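Arsenite methyltransferase (Chlamydomonas reinhardtii, PDB 5EVJ) probably methylates trivalent arsenic, moving methyl groups from S-adenosylmethionine to glutathione-bound arsenite to give mono-, di- and trimethylated products. Local coordinates at residues F239-I250 against R265-K275; K70-I78 against L165-N173. The protein carries 15 engineered substitutions. All blocks are in the same frame, centred on the assembly; numbering follows the deposited sequence.

The two contacts illustrate how a class I methyltransferase sheet is completed at one border and tied to its N-terminal region at the middle. Along the chain they follow in series: contact 2 (70-78 with 165-173) closes before contact 1 (239-250 with 265-275) opens. Their centres lie about 13 Å apart and both reach the same seven-stranded mixed sheet, contact 2 through strand 163-169 and contact 1 through the antiparallel pair 266-274 and 243-249 at its border. Strand 193-202 runs between the two. They also touch directly, Ser-268 OG packing 3.3 Å from Cys-74 O, which brings the disulfide-bearing loop up against the antiparallel border pair.

Contact 1: residues F239-I250 against R265-K275; sequences FTDPRQLEAEEI and RFYSITYRLFK. Engineered in segment 239-250: Ala-247 (natural residue Cys).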
loop_
_atom_site.group_PDB
_atom_site.type_symbol
_atom_site.label_atom_id
_atom_site.label_comp_id
_atom_site.label_asym_id
_atom_site.label_seq_id
_atom_site.Cartn_x
_atom_site.Cartn_y
_atom_site.Cartn_z
ATOM N N PHE A 239 -7.242 8.974 -6.631
ATOM C CA PHE A 239 -6.200 9.081 -5.602
ATOM C C PHE A 239 -5.417 10.387 -5.817
ATOM O O PHE A 239 -4.352 10.413 -6.467
ATOM C CB PHE A 239 -5.265 7.898 -5.679
ATOM C CG PHE A 239 -5.908 6.601 -5.259
ATOM C CD1 PHE A 239 -6.494 6.478 -3.984
ATOM C CD2 PHE A 239 -5.974 5.509 -6.145
ATOM C CE1 PHE A 239 -7.063 5.263 -3.595
ATOM C CE2 PHE A 239 -6.578 4.303 -5.755
ATOM C CZ PHE A 239 -7.102 4.184 -4.479
ATOM N N THR A 240 -5.936 11.483 -5.268
ATOM C CA THR A 240 -5.452 12.784 -5.636
ATOM C C THR A 240 -4.101 13.151 -5.078
ATOM O O THR A 240 -3.489 14.080 -5.587
ATOM C CB THR A 240 -6.477 13.786 -5.252
ATOM O OG1 THR A 240 -7.717 13.284 -5.720
ATOM C CG2 THR A 240 -6.193 15.189 -5.857
ATOM N N ASP A 241 -3.631 12.452 -4.029
ATOM C CA ASP A 241 -2.352 12.853 -3.380
ATOM C C ASP A 241 -1.602 11.678 -2.834
ATOM O O ASP A 241 -1.521 11.491 -1.618
ATOM C CB ASP A 241 -2.608 13.927 -2.363
ATOM C CG ASP A 241 -1.326 14.371 -1.609
ATOM O OD1 ASP A 241 -0.184 14.248 -2.131
ATOM O OD2 ASP A 241 -1.444 14.847 -0.466
ATOM N N PRO A 242 -1.087 10.832 -3.736
ATOM C CA PRO A 242 -0.254 9.726 -3.336
ATOM C C PRO A 242 0.868 10.171 -2.419
ATOM O O PRO A 242 1.407 11.208 -2.629
ATOM C CB PRO A 242 0.376 9.239 -4.670
ATOM C CG PRO A 242 -0.612 9.606 -5.698
ATOM C CD PRO A 242 -1.060 10.988 -5.205
ATOM N N ARG A 243 1.207 9.358 -1.423
ATOM C CA ARG A 243 2.244 9.695 -0.461
ATOM C C ARG A 243 3.197 8.552 -0.434
ATOM O O ARG A 243 2.816 7.396 -0.405
ATOM C CB ARG A 243 1.649 9.893 0.934
ATOM C CG ARG A 243 0.758 11.118 1.083
ATOM C CD ARG A 243 1.525 12.421 1.314
ATOM N NE ARG A 243 0.547 13.517 1.351
ATOM C CZ ARG A 243 0.147 14.101 2.474
ATOM N NH1 ARG A 243 0.676 13.727 3.617
ATOM N NH2 ARG A 243 -0.762 15.072 2.450
ATOM N N GLN A 244 4.455 8.897 -0.448
ATOM C CA GLN A 244 5.544 7.963 -0.467
ATOM C C GLN A 244 5.897 7.622 1.006
ATOM O O GLN A 244 6.247 8.499 1.820
ATOM C CB GLN A 244 6.675 8.656 -1.246
ATOM C CG GLN A 244 8.025 8.018 -1.045
ATOM C CD GLN A 244 9.061 8.552 -2.016
ATOM O OE1 GLN A 244 8.810 8.662 -3.219
ATOM N NE2 GLN A 244 10.235 8.898 -1.487
ATOM N N LEU A 245 5.799 6.366 1.385
ATOM C CA LEU A 245 6.122 6.041 2.774
ATOM C C LEU A 245 7.622 5.787 2.899
ATOM O O LEU A 245 8.246 6.217 3.853
ATOM C CB LEU A 245 5.325 4.791 3.245
ATOM C CG LEU A 245 5.705 4.257 4.658
ATOM C CD1 LEU A 245 5.516 5.328 5.734
ATOM C CD2 LEU A 245 5.010 2.975 5.070
ATOM N N GLU A 246 8.205 5.095 1.918
ATOM C CA GLU A 246 9.634 4.875 1.888
ATOM C C GLU A 246 10.121 4.356 0.523
ATOM O O GLU A 246 9.385 3.718 -0.244
ATOM C CB GLU A 246 10.062 3.899 2.967
ATOM C CG GLU A 246 9.714 2.450 2.665
ATOM C CD GLU A 246 9.869 1.584 3.907
ATOM O OE1 GLU A 246 11.020 1.373 4.367
ATOM O OE2 GLU A 246 8.835 1.125 4.437
ATOM N N ALA A 247 11.363 4.685 0.225
ATOM C CA ALA A 247 11.927 4.377 -1.067
ATOM C C ALA A 247 13.335 3.881 -0.822
ATOM O O ALA A 247 14.065 4.396 0.037
ATOM C CB ALA A 247 11.940 5.615 -1.957
ATOM N N GLU A 248 13.691 2.858 -1.560
ATOM C CA GLU A 248 15.049 2.385 -1.580
ATOM C C GLU A 248 15.519 2.267 -3.045
ATOM O O GLU A 248 14.866 1.612 -3.886
ATOM C CB GLU A 248 15.199 1.055 -0.786
ATOM C CG GLU A 248 15.286 1.162 0.758
ATOM C CD GLU A 248 16.209 2.283 1.310
ATOM O OE1 GLU A 248 17.298 2.530 0.734
ATOM O OE2 GLU A 248 15.856 2.925 2.345
ATOM N N GLU A 249 16.634 2.928 -3.348
ATOM C CA GLU A 249 17.237 2.786 -4.654
ATOM C C GLU A 249 17.684 1.362 -4.788
ATOM O O GLU A 249 18.287 0.823 -3.876
ATOM C CB GLU A 249 18.415 3.748 -4.882
ATOM C CG GLU A 249 19.093 3.509 -6.245
ATOM C CD GLU A 249 19.908 4.683 -6.778
ATOM O OE1 GLU A 249 20.206 5.664 -6.018
ATOM O OE2 GLU A 249 20.228 4.629 -8.001
ATOM N N ILE A 250 17.322 0.762 -5.914
ATOM C CA ILE A 250 17.611 -0.598 -6.263
ATOM C C ILE A 250 18.885 -0.551 -7.105
ATOM O O ILE A 250 18.871 -0.050 -8.232
ATOM C CB ILE A 250 16.443 -1.092 -7.121
ATOM C CG1 ILE A 250 15.358 -1.673 -6.225
ATOM C CG2 ILE A 250 16.858 -2.157 -8.136
ATOM C CD1 ILE A 250 14.137 -2.116 -7.013
ATOM N N ARG A 265 17.555 5.647 -12.800
ATOM C CA ARG A 265 17.624 5.160 -11.446
ATOM C C ARG A 265 16.285 4.539 -11.035
ATOM O O ARG A 265 15.209 5.145 -11.220
ATOM C CB ARG A 265 18.053 6.290 -10.477
ATOM C CG ARG A 265 19.445 6.838 -10.814
ATOM C CD ARG A 265 19.690 8.156 -10.123
ATOM N NE ARG A 265 20.253 7.852 -8.850
ATOM C CZ ARG A 265 20.388 8.671 -7.798
ATOM N NH1 ARG A 265 20.048 9.939 -7.843
ATOM N NH2 ARG A 265 20.900 8.178 -6.670
ATOM N N PHE A 266 16.378 3.330 -10.468
ATOM C CA PHE A 266 15.234 2.536 -10.068
ATOM C C PHE A 266 15.046 2.518 -8.559
ATOM O O PHE A 266 16.017 2.456 -7.800
ATOM C CB PHE A 266 15.345 1.117 -10.576
ATOM C CG PHE A 266 15.426 1.016 -12.060
ATOM C CD1 PHE A 266 16.643 1.236 -12.732
ATOM C CD2 PHE A 266 14.312 0.676 -12.806
ATOM C CE1 PHE A 266 16.717 1.136 -14.125
ATOM C CE2 PHE A 266 14.376 0.584 -14.212
ATOM C CZ PHE A 266 15.577 0.812 -14.861
ATOM N N TYR A 267 13.771 2.562 -8.158
ATOM C CA TYR A 267 13.348 2.525 -6.758
ATOM C C TYR A 267 12.258 1.488 -6.458
ATOM O O TYR A 267 11.380 1.158 -7.280
ATOM C CB TYR A 267 12.850 3.913 -6.296
ATOM C CG TYR A 267 13.912 4.935 -6.563
ATOM C CD1 TYR A 267 14.161 5.370 -7.859
ATOM C CD2 TYR A 267 14.733 5.377 -5.546
ATOM C CE1 TYR A 267 15.165 6.266 -8.131
ATOM C CE2 TYR A 267 15.712 6.302 -5.777
ATOM C CZ TYR A 267 15.929 6.736 -7.076
ATOM O OH TYR A 267 16.945 7.616 -7.340
ATOM N N SER A 268 12.350 1.016 -5.244
ATOM C CA SER A 268 11.350 0.225 -4.613
ATOM C C SER A 268 10.655 1.296 -3.801
ATOM O O SER A 268 11.270 1.895 -2.920
ATOM C CB SER A 268 12.066 -0.739 -3.634
ATOM O OG SER A 268 11.144 -1.473 -2.865
ATOM N N ILE A 269 9.392 1.560 -4.104
ATOM C CA ILE A 269 8.636 2.587 -3.328
ATOM C C ILE A 269 7.333 1.986 -2.797
ATOM O O ILE A 269 6.615 1.258 -3.526
ATOM C CB ILE A 269 8.239 3.821 -4.169
ATOM C CG1 ILE A 269 9.457 4.448 -4.887
ATOM C CG2 ILE A 269 7.488 4.863 -3.316
ATOM C CD1 ILE A 269 9.059 5.601 -5.836
ATOM N N THR A 270 7.036 2.318 -1.537
ATOM C CA THR A 270 5.789 1.946 -0.898
ATOM C C THR A 270 5.001 3.231 -0.884
ATOM O O THR A 270 5.397 4.234 -0.271
ATOM C CB THR A 270 5.953 1.398 0.571
ATOM O OG1 THR A 270 6.696 0.177 0.590
ATOM C CG2 THR A 270 4.564 1.058 1.172
ATOM N N TYR A 271 3.854 3.158 -1.519
ATOM C CA TYR A 271 2.958 4.280 -1.675
ATOM C C TYR A 271 1.734 4.114 -0.815
ATOM O O TYR A 271 1.257 2.967 -0.604
ATOM C CB TYR A 271 2.479 4.385 -3.174
ATOM C CG TYR A 271 3.415 5.240 -4.003
ATOM C CD1 TYR A 271 3.576 6.602 -3.737
ATOM C CD2 TYR A 271 4.136 4.680 -5.068
ATOM C CE1 TYR A 271 4.425 7.401 -4.516
ATOM C CE2 TYR A 271 4.977 5.435 -5.854
ATOM C CZ TYR A 271 5.158 6.793 -5.551
ATOM O OH TYR A 271 6.044 7.499 -6.316
ATOM N N ARG A 272 1.168 5.259 -0.434
ATOM C CA ARG A 272 -0.032 5.342 0.330
ATOM C C ARG A 272 -1.091 6.114 -0.441
ATOM O O ARG A 272 -0.927 7.308 -0.723
ATOM C CB ARG A 272 0.239 5.979 1.675
ATOM C CG ARG A 272 1.360 5.239 2.411
ATOM C CD ARG A 272 1.319 5.653 3.891
ATOM N NE ARG A 272 0.238 5.003 4.648
ATOM C CZ ARG A 272 0.226 4.793 5.973
ATOM N NH1 ARG A 272 1.212 5.223 6.742
ATOM N NH2 ARG A 272 -0.797 4.111 6.556
ATOM N N LEU A 273 -2.202 5.431 -0.747
ATOM C CA LEU A 273 -3.233 5.987 -1.576
ATOM C C LEU A 273 -4.544 5.966 -0.783
ATOM O O LEU A 273 -5.296 4.945 -0.785
ATOM C CB LEU A 273 -3.337 5.180 -2.830
ATOM C CG LEU A 273 -2.539 5.529 -4.093
ATOM C CD1 LEU A 273 -1.150 6.097 -3.836
ATOM C CD2 LEU A 273 -2.484 4.316 -5.025
ATOM N N PHE A 274 -4.837 7.091 -0.139
ATOM C CA PHE A 274 -5.976 7.160 0.716
ATOM C C PHE A 274 -7.136 7.566 -0.047
ATOM O O PHE A 274 -7.006 8.423 -0.979
ATOM C CB PHE A 274 -5.779 8.196 1.813
ATOM C CG PHE A 274 -4.922 7.701 2.916
ATOM C CD1 PHE A 274 -5.497 7.033 4.025
ATOM C CD2 PHE A 274 -3.536 7.848 2.853
ATOM C CE1 PHE A 274 -4.696 6.552 5.057
ATOM C CE2 PHE A 274 -2.742 7.393 3.887
ATOM C CZ PHE A 274 -3.295 6.739 5.018
ATOM N N LYS A 275 -8.290 7.049 0.418
ATOM C CA LYS A 275 -9.550 7.413 -0.177
ATOM C C LYS A 275 -10.415 8.183 0.825
ATOM O O LYS A 275 -10.905 7.637 1.763
ATOM C CB LYS A 275 -10.250 6.150 -0.726
ATOM C CG LYS A 275 -11.689 6.411 -1.115
ATOM C CD LYS A 275 -12.316 5.278 -1.930
ATOM C CE LYS A 275 -13.874 5.436 -2.139
ATOM N NZ LYS A 275 -14.422 4.211 -2.915
HETATM O O HOH W 1 -7.826 10.542 -2.926
HETATM O O HOH W 2 -2.857 9.345 -0.547
HETATM O O HOH W 3 -4.606 10.047 -2.542
HETATM O O HOH W 4 7.331 9.612 -5.537
HETATM O O HOH W 5 19.324 2.550 -9.545
#
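Leu-273 lays its CB over one face of the Phe-239 ring, a CH-pi contact of 3.8 Å to the centroid, and the two side chains cross at about a right angle. Its CD1 reaches Pro-242 CB at 3.6 Å, which gives the contact an apolar end where the chain enters strand 243-249. Helix 227-237 packs on Phe-239 and Pro-242 as well. Further along, Gln-244 is extended, its CG anti to the backbone N (chi1 163°), and crosses the Ile-269 side chain at about a right angle, its CG touching CG2; a water joins its OE1 to Tyr-271 OH, while NE2 turns to Asp-308. The engineered Ala-247 meets Ile-269 CG1 through its methyl group. The two backbones are joined by an antiparallel ladder, interrupted by a beta bulge between Gln-244 and Glu-246: Thr-270 O takes Leu-245 N at 2.7 Å, whereas Thr-270 N gives to Glu-246 O. On the other face, Arg-272 pairs with Glu-194, and the bent Arg-243 grips Asp-241 OD2 with NE and NH2, each at 3.0 Å; OD2 also takes a hydrogen bond from Asn-323, and Arg-243 NH1 forms a salt bridge with Asp-307. At the far polar edge Glu-249 OE1 offers its syn lone pair to Arg-265 NH2 at 2.7 Å, the carboxylate and guanidinium planes 54° apart, and Tyr-267 OH sits over the centre of that guanidinium. Backbone bonds thus run the length of the strand pair, with apolar packing added at the Phe-239/Leu-273 end and a salt bridge at the other, implying chemically different reinforcement of its two ends.

Contact 2: residues K70-I78 against L165-N173; sequences KFWGCGNPI and LVISNCVIN. Engineered in segment 70-78: Trp-72 (natural residue Tyr).
Gly-75 O is gripped by two donors: Asn-169 ND2 at 2.8 Å, and Arg-96 NH1 from helix 96-104. The amide nitrogen arrives from above the carbonyl plane, 71° out of it, and the bond is bent. Asn-169 swings its CG to the side away from its own N (chi1 -167°), which carries the amide into the loop; its OD1 lies 3.0 Å from Cys-74 N, and ND2 has a further partner in Asp-97. The same nitrogen meets the edge of the Phe-71 ring, while Pro-77 CD closes on it at 3.5 Å. Replaced by alanine, Asn-169 would lose its amide, which is likely to leave Gly-75 O with one donor fewer and a gap beside Pro-77 and the Phe-71 edge. Next to the amide, Cys-74 and Cys-170 form a disulfide, SG to SG 2.0 Å, which adds a covalent join to the polar one. At the other end Ile-78 CG1 rests against Ile-167 CD1 at 4.1 Å, and Pro-77 O lies by Ile-167 CG2. The loop that follows helix 65-69 is thus fastened over the C-terminal end of strand 163-169, the end at which class I methyltransferases build their active site; helix 96-104 backs Phe-71 and Pro-77, and strands 86-90 and 193-202 flank strand 163-169 in the sheet.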
loop_
_atom_site.group_PDB
_atom_site.type_symbol
_atom_site.label_atom_id
_atom_site.label_comp_id
_atom_site.label_asym_id
_atom_site.label_seq_id
_atom_site.Cartn_x
_atom_site.Cartn_y
_atom_site.Cartn_z
ATOM N N LYS A 70 7.936 -19.707 -1.621
ATOM C CA LYS A 70 7.307 -19.580 -2.941
ATOM C C LYS A 70 6.762 -18.173 -3.255
ATOM O O LYS A 70 5.870 -18.026 -4.067
ATOM C CB LYS A 70 6.212 -20.664 -3.140
ATOM C CG LYS A 70 6.728 -22.102 -3.052
ATOM C CD LYS A 70 5.790 -23.123 -3.667
ATOM C CE LYS A 70 6.358 -24.537 -3.520
ATOM N NZ LYS A 70 5.350 -25.579 -3.855
ATOM N N PHE A 71 7.297 -17.127 -2.633
ATOM C CA PHE A 71 6.614 -15.844 -2.750
ATOM C C PHE A 71 7.170 -14.816 -3.749
ATOM O O PHE A 71 6.447 -14.422 -4.674
ATOM C CB PHE A 71 6.317 -15.236 -1.389
ATOM C CG PHE A 71 5.412 -14.047 -1.461
ATOM C CD1 PHE A 71 4.096 -14.186 -1.905
ATOM C CD2 PHE A 71 5.882 -12.769 -1.108
ATOM C CE1 PHE A 71 3.262 -13.073 -2.000
ATOM C CE2 PHE A 71 5.050 -11.667 -1.190
ATOM C CZ PHE A 71 3.735 -11.826 -1.623
ATOM N N TRP A 72 8.408 -14.370 -3.543
ATOM C CA TRP A 72 9.031 -13.295 -4.359
ATOM C C TRP A 72 8.299 -11.915 -4.348
ATOM O O TRP A 72 7.263 -11.714 -5.003
ATOM C CB TRP A 72 9.341 -13.789 -5.798
ATOM C CG TRP A 72 9.931 -12.739 -6.742
ATOM C CD1 TRP A 72 11.229 -12.283 -6.768
ATOM C CD2 TRP A 72 9.237 -12.033 -7.795
ATOM N NE1 TRP A 72 11.374 -11.339 -7.763
ATOM C CE2 TRP A 72 10.172 -11.167 -8.406
ATOM C CE3 TRP A 72 7.912 -12.045 -8.276
ATOM C CZ2 TRP A 72 9.823 -10.324 -9.479
ATOM C CZ3 TRP A 72 7.571 -11.199 -9.343
ATOM C CH2 TRP A 72 8.524 -10.352 -9.926
ATOM N N GLY A 73 8.866 -10.964 -3.610
ATOM C CA GLY A 73 8.377 -9.607 -3.644
ATOM C C GLY A 73 9.350 -8.566 -3.146
ATOM O O GLY A 73 10.298 -8.856 -2.401
ATOM N N CYS A 74 9.058 -7.325 -3.514
ATOM C CA CYS A 74 9.928 -6.178 -3.210
ATOM C C CYS A 74 9.527 -5.442 -1.947
ATOM O O CYS A 74 9.560 -4.211 -1.901
ATOM C CB CYS A 74 10.022 -5.194 -4.396
ATOM S SG CYS A 74 8.485 -4.535 -5.123
ATOM N N GLY A 75 9.165 -6.180 -0.906
ATOM C CA GLY A 75 8.767 -5.493 0.296
ATOM C C GLY A 75 7.879 -6.241 1.244
ATOM O O GLY A 75 7.699 -7.462 1.138
ATOM N N ASN A 76 7.348 -5.481 2.197
ATOM C CA ASN A 76 6.506 -6.002 3.251
ATOM C C ASN A 76 5.459 -4.945 3.520
ATOM O O ASN A 76 5.448 -4.364 4.613
ATOM C CB ASN A 76 7.335 -6.286 4.509
ATOM C CG ASN A 76 8.042 -7.643 4.452
ATOM O OD1 ASN A 76 7.409 -8.693 4.284
ATOM N ND2 ASN A 76 9.350 -7.628 4.612
ATOM N N PRO A 77 4.571 -4.716 2.532
ATOM C CA PRO A 77 3.556 -3.695 2.499
ATOM C C PRO A 77 2.307 -3.961 3.379
ATOM O O PRO A 77 1.225 -3.669 2.931
ATOM C CB PRO A 77 3.078 -3.754 1.037
ATOM C CG PRO A 77 3.050 -5.222 0.761
ATOM C CD PRO A 77 4.331 -5.708 1.459
ATOM N N ILE A 78 2.426 -4.457 4.603
ATOM C CA ILE A 78 1.244 -4.473 5.504
ATOM C C ILE A 78 1.380 -3.279 6.438
ATOM O O ILE A 78 2.378 -3.186 7.101
ATOM C CB ILE A 78 1.133 -5.772 6.380
ATOM C CG1 ILE A 78 0.997 -7.047 5.513
ATOM C CG2 ILE A 78 -0.065 -5.689 7.334
ATOM C CD1 ILE A 78 2.335 -7.623 5.041
ATOM N N LEU A 165 -8.459 -1.807 3.331
ATOM C CA LEU A 165 -7.114 -1.688 2.844
ATOM C C LEU A 165 -7.067 -2.518 1.623
ATOM O O LEU A 165 -7.637 -3.664 1.600
ATOM C CB LEU A 165 -6.048 -2.314 3.796
ATOM C CG LEU A 165 -5.521 -1.469 4.951
ATOM C CD1 LEU A 165 -4.834 -0.205 4.452
ATOM C CD2 LEU A 165 -6.661 -1.040 5.918
ATOM N N VAL A 166 -6.312 -2.017 0.628
ATOM C CA VAL A 166 -5.936 -2.834 -0.512
ATOM C C VAL A 166 -4.450 -2.821 -0.506
ATOM O O VAL A 166 -3.861 -1.756 -0.425
ATOM C CB VAL A 166 -6.546 -2.317 -1.862
ATOM C CG1 VAL A 166 -5.981 -3.082 -3.018
ATOM C CG2 VAL A 166 -8.061 -2.520 -1.879
ATOM N N ILE A 167 -3.820 -3.998 -0.570
ATOM C CA ILE A 167 -2.359 -4.126 -0.535
ATOM C C ILE A 167 -1.857 -4.980 -1.705
ATOM O O ILE A 167 -2.621 -5.800 -2.282
ATOM C CB ILE A 167 -1.767 -4.672 0.814
ATOM C CG1 ILE A 167 -1.855 -6.204 0.864
ATOM C CG2 ILE A 167 -2.308 -3.902 2.046
ATOM C CD1 ILE A 167 -1.531 -6.819 2.242
ATOM N N SER A 168 -0.566 -4.786 -2.036
ATOM C CA SER A 168 0.022 -5.390 -3.208
ATOM C C SER A 168 1.510 -5.363 -3.080
ATOM O O SER A 168 2.073 -4.474 -2.465
ATOM C CB SER A 168 -0.344 -4.615 -4.470
ATOM O OG SER A 168 -0.193 -5.446 -5.606
ATOM N N ASN A 169 2.178 -6.320 -3.717
ATOM C CA ASN A 169 3.621 -6.370 -3.577
ATOM C C ASN A 169 4.271 -6.697 -4.915
ATOM O O ASN A 169 4.342 -7.877 -5.306
ATOM C CB ASN A 169 3.969 -7.358 -2.477
ATOM C CG ASN A 169 5.414 -7.261 -2.041
ATOM O OD1 ASN A 169 6.248 -6.714 -2.762
ATOM N ND2 ASN A 169 5.739 -7.841 -0.876
ATOM N N CYS A 170 4.658 -5.653 -5.661
ATOM C CA CYS A 170 5.451 -5.800 -6.889
ATOM C C CYS A 170 4.807 -6.644 -7.911
ATOM O O CYS A 170 5.484 -7.521 -8.443
ATOM C CB CYS A 170 6.785 -6.495 -6.585
ATOM S SG CYS A 170 8.281 -5.522 -6.870
ATOM N N VAL A 171 3.518 -6.440 -8.170
ATOM C CA VAL A 171 2.827 -7.135 -9.242
ATOM C C VAL A 171 2.089 -6.144 -10.149
ATOM O O VAL A 171 1.579 -6.512 -11.207
ATOM C CB VAL A 171 1.747 -8.171 -8.760
ATOM C CG1 VAL A 171 2.320 -9.430 -8.059
ATOM C CG2 VAL A 171 0.633 -7.501 -7.961
ATOM N N ILE A 172 2.034 -4.882 -9.782
ATOM C CA ILE A 172 1.253 -3.985 -10.601
ATOM C C ILE A 172 1.966 -3.560 -11.894
ATOM O O ILE A 172 1.313 -3.249 -12.891
ATOM C CB ILE A 172 0.654 -2.832 -9.771
ATOM C CG1 ILE A 172 -0.078 -3.446 -8.571
ATOM C CG2 ILE A 172 -0.249 -1.941 -10.624
ATOM C CD1 ILE A 172 -0.949 -2.516 -7.761
ATOM N N ASN A 173 3.292 -3.592 -11.899
ATOM C CA ASN A 173 4.028 -3.289 -13.134
ATOM C C ASN A 173 3.775 -4.304 -14.208
ATOM O O ASN A 173 4.107 -4.074 -15.365
ATOM C CB ASN A 173 5.547 -3.185 -12.916
ATOM C CG ASN A 173 5.959 -1.988 -12.029
ATOM O OD1 ASN A 173 7.145 -1.833 -11.731
ATOM N ND2 ASN A 173 4.987 -1.150 -11.595
#